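Local coordinates for protein ORF 37 (Human herpesvirus 8 type M, PDB 3FHD) that cuts double- and single-stranded DNA as an endo- and exonuclease and helps process non-linear or branched viral DNA intermediates so that mature unit-length genomes are made, at residues F271-A276 with T428-K433; R289-P294 with V364-D369; L297-F302 with Q331-C336. All blocks are in the same frame, centred on the assembly; numbering follows the deposited sequence.

Interaction 1: residues F271-A276 with T428-K433; sequences FKYTFA and TGFFRK. With SO4 (sulfate ion), chain C.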
# COMPACT_ATOMS: atom_id res chain seq x y z
N PHE A 271 -6.49 -11.00 -13.35
CA PHE A 271 -6.15 -11.32 -14.72
C PHE A 271 -6.56 -12.73 -15.17
O PHE A 271 -6.72 -12.97 -16.37
CB PHE A 271 -4.70 -11.02 -15.00
CG PHE A 271 -4.37 -9.55 -14.90
CD1 PHE A 271 -5.20 -8.59 -15.52
CD2 PHE A 271 -3.26 -9.12 -14.18
CE1 PHE A 271 -4.92 -7.24 -15.43
CE2 PHE A 271 -2.97 -7.76 -14.08
CZ PHE A 271 -3.80 -6.82 -14.71
N LYS A 272 -6.80 -13.64 -14.22
CA LYS A 272 -7.24 -15.01 -14.60
C LYS A 272 -8.59 -14.98 -15.29
O LYS A 272 -8.96 -15.95 -15.94
CB LYS A 272 -7.41 -15.93 -13.37
CG LYS A 272 -6.15 -16.37 -12.61
CD LYS A 272 -6.55 -17.26 -11.38
CE LYS A 272 -7.40 -16.49 -10.33
NZ LYS A 272 -7.55 -17.17 -8.97
N TYR A 273 -9.34 -13.89 -15.12
CA TYR A 273 -10.71 -13.79 -15.64
C TYR A 273 -10.80 -12.95 -16.93
O TYR A 273 -11.89 -12.70 -17.43
CB TYR A 273 -11.65 -13.21 -14.59
CG TYR A 273 -12.04 -14.17 -13.49
CD1 TYR A 273 -13.09 -15.08 -13.67
CD2 TYR A 273 -11.38 -14.16 -12.26
CE1 TYR A 273 -13.46 -15.97 -12.66
CE2 TYR A 273 -11.73 -15.05 -11.25
CZ TYR A 273 -12.78 -15.95 -11.46
OH TYR A 273 -13.13 -16.83 -10.45
N THR A 274 -9.67 -12.49 -17.43
CA THR A 274 -9.64 -11.74 -18.69
C THR A 274 -10.12 -12.66 -19.84
O THR A 274 -9.65 -13.79 -19.99
CB THR A 274 -8.23 -11.15 -18.95
OG1 THR A 274 -7.88 -10.28 -17.87
CG2 THR A 274 -8.18 -10.34 -20.28
N PHE A 275 -11.10 -12.20 -20.60
CA PHE A 275 -11.66 -12.96 -21.74
C PHE A 275 -11.70 -12.13 -23.01
O PHE A 275 -11.57 -10.91 -22.97
CB PHE A 275 -13.07 -13.49 -21.43
CG PHE A 275 -14.09 -12.40 -21.22
CD1 PHE A 275 -14.86 -11.92 -22.28
CD2 PHE A 275 -14.31 -11.87 -19.94
CE1 PHE A 275 -15.80 -10.90 -22.08
CE2 PHE A 275 -15.26 -10.86 -19.74
CZ PHE A 275 -15.99 -10.37 -20.81
N ALA A 276 -11.87 -12.81 -24.14
CA ALA A 276 -12.17 -12.13 -25.39
C ALA A 276 -13.57 -12.54 -25.81
O ALA A 276 -14.06 -13.64 -25.46
CB ALA A 276 -11.16 -12.46 -26.48
N THR A 428 -11.87 -4.62 -6.64
CA THR A 428 -11.40 -5.64 -7.55
C THR A 428 -11.95 -5.35 -8.94
O THR A 428 -13.17 -5.30 -9.09
CB THR A 428 -11.90 -7.04 -7.11
OG1 THR A 428 -11.31 -7.40 -5.85
CG2 THR A 428 -11.50 -8.09 -8.12
N GLY A 429 -11.05 -5.17 -9.91
CA GLY A 429 -11.43 -4.95 -11.30
C GLY A 429 -11.28 -6.19 -12.18
O GLY A 429 -10.35 -6.96 -12.00
N PHE A 430 -12.20 -6.35 -13.12
CA PHE A 430 -12.23 -7.48 -14.06
C PHE A 430 -12.25 -6.86 -15.44
O PHE A 430 -12.80 -5.75 -15.62
CB PHE A 430 -13.48 -8.33 -13.87
CG PHE A 430 -13.54 -9.05 -12.55
CD1 PHE A 430 -13.15 -10.39 -12.45
CD2 PHE A 430 -14.01 -8.41 -11.41
CE1 PHE A 430 -13.20 -11.06 -11.24
CE2 PHE A 430 -14.08 -9.08 -10.19
CZ PHE A 430 -13.66 -10.41 -10.10
N PHE A 431 -11.63 -7.55 -16.39
CA PHE A 431 -11.32 -6.96 -17.70
C PHE A 431 -11.59 -7.92 -18.86
O PHE A 431 -11.72 -9.13 -18.67
CB PHE A 431 -9.86 -6.47 -17.77
CG PHE A 431 -9.55 -5.33 -16.83
CD1 PHE A 431 -9.64 -4.00 -17.25
CD2 PHE A 431 -9.14 -5.59 -15.52
CE1 PHE A 431 -9.34 -2.94 -16.38
CE2 PHE A 431 -8.85 -4.52 -14.64
CZ PHE A 431 -8.97 -3.20 -15.09
N ARG A 432 -11.68 -7.33 -20.06
CA ARG A 432 -11.73 -8.08 -21.31
C ARG A 432 -10.77 -7.52 -22.38
O ARG A 432 -10.43 -6.33 -22.38
CB ARG A 432 -13.17 -8.20 -21.84
CG ARG A 432 -13.75 -6.93 -22.47
CD ARG A 432 -15.09 -7.24 -23.15
NE ARG A 432 -15.72 -6.04 -23.75
CZ ARG A 432 -15.35 -5.49 -24.90
NH1 ARG A 432 -14.32 -5.97 -25.60
NH2 ARG A 432 -16.01 -4.43 -25.37
N LYS A 433 -10.32 -8.40 -23.27
CA LYS A 433 -9.55 -7.99 -24.42
C LYS A 433 -10.38 -7.09 -25.35
O LYS A 433 -11.60 -7.25 -25.49
CB LYS A 433 -9.04 -9.21 -25.20
CG LYS A 433 -8.01 -10.10 -24.46
CD LYS A 433 -6.77 -9.27 -23.99
CE LYS A 433 -5.62 -10.19 -23.53
NZ LYS A 433 -4.45 -9.41 -22.99
S SO4 C . -4.98 -13.09 -11.10
O1 SO4 C . -4.23 -13.77 -12.17
O2 SO4 C . -6.42 -13.37 -11.21
O3 SO4 C . -4.49 -13.61 -9.83
O4 SO4 C . -4.70 -11.66 -11.18
O HOH W 1 -13.31 -10.52 -16.82
O HOH W 2 -9.97 -9.66 -15.71
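Arg-432 lays its CB over one face of the Phe-275 ring, where the loop after strand 262-269 runs beside strand 423-432 in the central sheet of this PD-(D/E)XK nuclease. CB sits 3.8 Å from the ring centroid, close to the ring normal, a CH-pi contact. It also lies near Phe-275 O. CG is wedged between backbone N and carbonyl carbon (chi1 75°), and from there the chain runs extended to NE, bringing CD to 3.9 Å from CE1 of Phe-275. At the tip NH1 forms a salt bridge with Asp-438 and NH2 one with Asp-369. The backbones are joined directly where Lys-433 N donates to Phe-275 O at 2.8 Å. Two residues before the arginine, Phe-430 turns its edge toward the face of Tyr-273 in an offset edge-to-face pair, planes 71° apart, with CE1 of Phe-430 3.7 Å from CD2 of Tyr-273. The hydroxyl of Tyr-273 bonds to the backbone at Phe-303 and Ala-310. The side chain of Phe-431 packs on helix 203-217 and lies about 11 Å from the bound magnesium ion. A water joins the two backbones: it donates to Tyr-273 O at 2.7 Å and to Phe-431 O at 2.8 Å.

Interaction 2: residues R289-P294 with V364-D369; sequences RLYEAP and VYVLTD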
# COMPACT_ATOMS: atom_id res chain seq x y z
N ARG A 289 -24.34 -13.76 -19.76
CA ARG A 289 -25.49 -14.01 -18.87
C ARG A 289 -25.56 -12.98 -17.75
O ARG A 289 -26.63 -12.44 -17.47
CB ARG A 289 -25.43 -15.41 -18.26
N LEU A 290 -24.41 -12.74 -17.12
CA LEU A 290 -24.27 -11.72 -16.08
C LEU A 290 -24.64 -10.32 -16.57
O LEU A 290 -25.31 -9.58 -15.86
CB LEU A 290 -22.84 -11.71 -15.52
CG LEU A 290 -22.46 -10.74 -14.40
CD1 LEU A 290 -23.16 -11.12 -13.10
CD2 LEU A 290 -20.95 -10.73 -14.22
N TYR A 291 -24.19 -9.96 -17.78
CA TYR A 291 -24.42 -8.63 -18.36
C TYR A 291 -25.91 -8.38 -18.64
O TYR A 291 -26.42 -7.29 -18.36
CB TYR A 291 -23.61 -8.45 -19.65
CG TYR A 291 -23.63 -7.04 -20.23
CD1 TYR A 291 -22.81 -6.04 -19.71
CD2 TYR A 291 -24.48 -6.71 -21.29
CE1 TYR A 291 -22.83 -4.74 -20.24
CE2 TYR A 291 -24.51 -5.41 -21.83
CZ TYR A 291 -23.68 -4.44 -21.30
OH TYR A 291 -23.70 -3.15 -21.82
N GLU A 292 -26.59 -9.40 -19.18
CA GLU A 292 -28.00 -9.30 -19.52
C GLU A 292 -28.90 -9.40 -18.30
O GLU A 292 -29.99 -8.83 -18.30
CB GLU A 292 -28.39 -10.37 -20.54
N ALA A 293 -28.45 -10.14 -17.29
CA ALA A 293 -29.24 -10.40 -16.07
C ALA A 293 -28.38 -10.23 -14.81
O ALA A 293 -28.05 -11.23 -14.16
CB ALA A 293 -29.85 -11.79 -16.12
N PRO A 294 -28.02 -8.98 -14.45
CA PRO A 294 -27.09 -8.79 -13.32
C PRO A 294 -27.63 -9.29 -11.98
O PRO A 294 -28.67 -8.82 -11.51
CB PRO A 294 -26.89 -7.26 -13.29
CG PRO A 294 -27.35 -6.77 -14.65
CD PRO A 294 -28.44 -7.71 -15.06
N VAL A 364 -21.47 -4.97 -6.18
CA VAL A 364 -21.00 -5.36 -7.52
C VAL A 364 -21.49 -4.36 -8.57
O VAL A 364 -22.66 -4.07 -8.61
CB VAL A 364 -21.46 -6.79 -7.88
CG1 VAL A 364 -20.97 -7.17 -9.28
CG2 VAL A 364 -20.94 -7.78 -6.83
N TYR A 365 -20.59 -3.86 -9.42
CA TYR A 365 -20.92 -2.91 -10.48
C TYR A 365 -20.66 -3.55 -11.83
O TYR A 365 -19.52 -3.84 -12.19
CB TYR A 365 -20.07 -1.63 -10.38
CG TYR A 365 -20.20 -0.94 -9.07
CD1 TYR A 365 -21.17 0.04 -8.88
CD2 TYR A 365 -19.39 -1.30 -7.98
CE1 TYR A 365 -21.31 0.69 -7.67
CE2 TYR A 365 -19.53 -0.66 -6.74
CZ TYR A 365 -20.52 0.33 -6.61
OH TYR A 365 -20.70 0.99 -5.41
N VAL A 366 -21.72 -3.80 -12.57
CA VAL A 366 -21.58 -4.28 -13.95
C VAL A 366 -21.44 -3.04 -14.82
O VAL A 366 -22.27 -2.13 -14.75
CB VAL A 366 -22.80 -5.12 -14.36
CG1 VAL A 366 -22.70 -5.52 -15.85
CG2 VAL A 366 -22.93 -6.37 -13.47
N LEU A 367 -20.39 -2.97 -15.64
CA LEU A 367 -20.19 -1.77 -16.44
C LEU A 367 -20.83 -1.90 -17.81
O LEU A 367 -20.97 -3.01 -18.32
CB LEU A 367 -18.70 -1.43 -16.55
CG LEU A 367 -17.94 -1.36 -15.21
CD1 LEU A 367 -16.43 -1.40 -15.40
CD2 LEU A 367 -18.37 -0.12 -14.41
N THR A 368 -21.23 -0.77 -18.41
CA THR A 368 -21.63 -0.77 -19.80
C THR A 368 -20.50 -1.20 -20.73
O THR A 368 -19.32 -0.91 -20.50
CB THR A 368 -22.22 0.59 -20.29
OG1 THR A 368 -21.25 1.64 -20.08
CG2 THR A 368 -23.52 0.92 -19.57
N ASP A 369 -20.89 -1.89 -21.79
CA ASP A 369 -19.97 -2.40 -22.78
C ASP A 369 -19.75 -1.31 -23.85
O ASP A 369 -20.70 -0.91 -24.51
CB ASP A 369 -20.56 -3.67 -23.37
CG ASP A 369 -19.63 -4.38 -24.31
OD1 ASP A 369 -18.74 -3.75 -24.93
OD2 ASP A 369 -19.80 -5.61 -24.44
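This is a helix-on-sheet contact with one polar bond at its end: the last turn of helix 282-292 and the residues just after it pack on strand 362-367, in the middle of the mixed sheet. Val-366 points at the helix and divides its two methyls. CG1 meets CD1 of the Tyr-291 ring at 3.9 Å, while CG2 faces CB of Pro-294 at 4.1 Å, with CG of Leu-290 a little farther off. Tyr-291 has CG anti to its backbone N (chi1 -172°), and its ring reaches past the end of the strand. Its CE1 edge comes within 3.2 Å of Leu-367 O, which lies in the ring plane. The hydroxyl oxygen then accepts a hydrogen bond from Asp-369 N, 3.1 Å from OH, with an angle of 158° at the hydrogen. Asp-369 is the N-cap of helix 370-373: its OD1 takes the N-H of Gln-371, and OD2 pairs with Lys-277 in a salt bridge. Lys-380 makes a cation-pi contact with the Tyr-291 ring. Val-366 bonds by its backbone to strand 379-389, and its neighbours Tyr-365 and Leu-367 to strand 455-464, on which Val-366 packs through Leu-458, while Leu-290 turns to Ala-298 and Leu-299 of helix 296-303.

Interaction 3: residues L297-F302 with Q331-C336; sequences LALKDF and QEWEAC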
# COMPACT_ATOMS: atom_id res chain seq x y z
N LEU A 297 -26.59 -15.17 -9.02
CA LEU A 297 -26.48 -16.47 -9.69
C LEU A 297 -25.62 -16.41 -10.95
O LEU A 297 -24.75 -17.27 -11.15
CB LEU A 297 -27.87 -17.03 -10.03
CG LEU A 297 -27.97 -18.43 -10.67
CD1 LEU A 297 -27.88 -19.55 -9.61
CD2 LEU A 297 -29.27 -18.58 -11.46
N ALA A 298 -25.88 -15.42 -11.80
CA ALA A 298 -25.01 -15.12 -12.95
C ALA A 298 -23.57 -14.83 -12.48
O ALA A 298 -22.61 -15.24 -13.13
CB ALA A 298 -25.56 -13.95 -13.75
N LEU A 299 -23.43 -14.17 -11.34
CA LEU A 299 -22.09 -13.89 -10.79
C LEU A 299 -21.34 -15.14 -10.35
O LEU A 299 -20.14 -15.27 -10.59
CB LEU A 299 -22.18 -12.88 -9.65
CG LEU A 299 -20.86 -12.37 -9.05
CD1 LEU A 299 -19.99 -11.69 -10.10
CD2 LEU A 299 -21.14 -11.44 -7.86
N LYS A 300 -22.06 -16.08 -9.72
CA LYS A 300 -21.48 -17.36 -9.31
C LYS A 300 -20.95 -18.13 -10.52
O LYS A 300 -19.81 -18.60 -10.52
CB LYS A 300 -22.50 -18.18 -8.50
CG LYS A 300 -21.94 -19.43 -7.84
CD LYS A 300 -23.02 -20.22 -7.09
CE LYS A 300 -22.67 -21.71 -7.13
NZ LYS A 300 -23.62 -22.60 -6.39
N ASP A 301 -21.77 -18.22 -11.57
CA ASP A 301 -21.40 -18.92 -12.79
C ASP A 301 -20.18 -18.29 -13.46
O ASP A 301 -19.33 -19.00 -14.05
CB ASP A 301 -22.59 -18.98 -13.76
N PHE A 302 -20.09 -16.96 -13.38
CA PHE A 302 -18.93 -16.23 -13.86
C PHE A 302 -17.69 -16.59 -13.03
O PHE A 302 -16.64 -16.96 -13.58
CB PHE A 302 -19.20 -14.72 -13.85
CG PHE A 302 -18.00 -13.88 -14.20
CD1 PHE A 302 -17.56 -13.78 -15.52
CD2 PHE A 302 -17.31 -13.19 -13.21
CE1 PHE A 302 -16.44 -13.01 -15.85
CE2 PHE A 302 -16.18 -12.42 -13.52
CZ PHE A 302 -15.75 -12.34 -14.86
N GLN A 331 -24.21 -21.32 1.83
CA GLN A 331 -24.06 -22.58 1.10
C GLN A 331 -24.37 -22.48 -0.39
O GLN A 331 -23.96 -23.34 -1.18
CB GLN A 331 -24.94 -23.66 1.74
CG GLN A 331 -24.44 -25.08 1.55
CD GLN A 331 -25.33 -26.10 2.25
OE1 GLN A 331 -26.48 -26.33 1.86
NE2 GLN A 331 -24.79 -26.73 3.29
N GLU A 332 -25.12 -21.44 -0.76
CA GLU A 332 -25.47 -21.18 -2.17
C GLU A 332 -24.25 -21.01 -3.08
O GLU A 332 -24.37 -21.16 -4.30
CB GLU A 332 -26.37 -19.94 -2.27
CG GLU A 332 -25.70 -18.64 -1.79
CD GLU A 332 -26.59 -17.42 -1.91
OE1 GLU A 332 -27.54 -17.44 -2.73
OE2 GLU A 332 -26.34 -16.44 -1.18
N TRP A 333 -23.09 -20.68 -2.49
CA TRP A 333 -21.85 -20.50 -3.26
C TRP A 333 -20.99 -21.77 -3.34
O TRP A 333 -19.97 -21.78 -4.04
CB TRP A 333 -21.00 -19.34 -2.69
CG TRP A 333 -21.65 -18.00 -2.84
CD1 TRP A 333 -22.50 -17.40 -1.95
CD2 TRP A 333 -21.50 -17.08 -3.93
NE1 TRP A 333 -22.89 -16.16 -2.42
CE2 TRP A 333 -22.30 -15.94 -3.64
CE3 TRP A 333 -20.76 -17.10 -5.13
CZ2 TRP A 333 -22.40 -14.85 -4.50
CZ3 TRP A 333 -20.86 -16.00 -5.99
CH2 TRP A 333 -21.68 -14.89 -5.67
N GLU A 334 -21.38 -22.81 -2.61
CA GLU A 334 -20.69 -24.09 -2.63
C GLU A 334 -20.83 -24.75 -4.00
O GLU A 334 -21.93 -24.79 -4.56
CB GLU A 334 -21.27 -24.99 -1.54
CG GLU A 334 -20.45 -26.22 -1.17
CD GLU A 334 -21.02 -26.96 0.03
OE1 GLU A 334 -22.26 -27.16 0.10
OE2 GLU A 334 -20.23 -27.34 0.92
N ALA A 335 -19.71 -25.23 -4.55
CA ALA A 335 -19.71 -25.98 -5.82
C ALA A 335 -18.59 -27.03 -5.79
O ALA A 335 -17.60 -26.93 -6.53
CB ALA A 335 -19.54 -25.04 -7.01
N CYS A 336 -18.76 -28.02 -4.92
CA CYS A 336 -17.70 -28.97 -4.60
C CYS A 336 -17.38 -29.90 -5.76
O CYS A 336 -16.49 -29.61 -6.57
CB CYS A 336 -18.06 -29.78 -3.36
SG CYS A 336 -16.61 -30.33 -2.45
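Two backbone carbonyls grip the ammonium of Lys-300, which donates to Glu-332 O at 2.6 Å and more weakly to Glu-334 O, 3.3 Å from NZ. The lysine reaches out from helix 296-303 to a 3-10 turn and the loop that follows it, beyond strand 326-328, near the outermost strand 311-313 of the PD-(D/E)XK sheet and away from the metal site. The turn is closed by its own backbone bond from Glu-334 N to Gln-331 O, and the carbonyls of Glu-332 and Glu-334 both reach the same amine. Neither bond pairs the lysine with a carboxylate: although two glutamates stand here, it is their main-chain oxygens that are used. NZ sits off the carbonyl plane of Glu-332, tilted by 31°. The lysine leaves its helix with CG anti to the backbone N (chi1 -171°), and a bend at chi3, which at 149° is well short of fully extended, brings CE within 3.3 Å of Glu-332 O.

On the way out the aliphatic part of the lysine slides past Trp-333, the two side chains running in opposite directions. CB approaches CZ3 of the indole at 3.7 Å, and CG lies close to CE3. Even the helix backbone takes part, for Lys-300 CA is 3.6 Å from CZ3 of Trp-333. At the other end of the indole, NE1 donates to OD1 of Asn-386 on strand 379-389, while the ND2 of the same asparagine bonds OE2 of Glu-332, so a single amide ties down two neighbouring side chains of the turn. Trp-333 O is bonded to the hydroxyl of Tyr-304. The residue before the lysine completes the packing: CD2 of Leu-299 meets CH2 of Trp-333 at the edge of the indole, near its plane, at 4.1 Å.

Overall arrangement
Interaction 1 is the most buried of the three and lies nearest the metal site, joining a loop to a strand of the central sheet through aromatic rings, backbone and water. Interaction 2 rests a helix end on another strand of that sheet, mainly by apolar packing, and is partly buried. Interaction 3, farthest from the metal, holds the following helix to a peripheral turn, where a lysine finds carbonyl partners. Interactions 2 and 3 meet where helices 282-292 and 296-303, consecutive in the chain, pack together, and Val-364 adds a contact to Leu-299. Interactions 1 and 3 touch where Phe-302 packs on Phe-430, and interactions 1 and 2 by the Arg-432 to Asp-369 salt bridge.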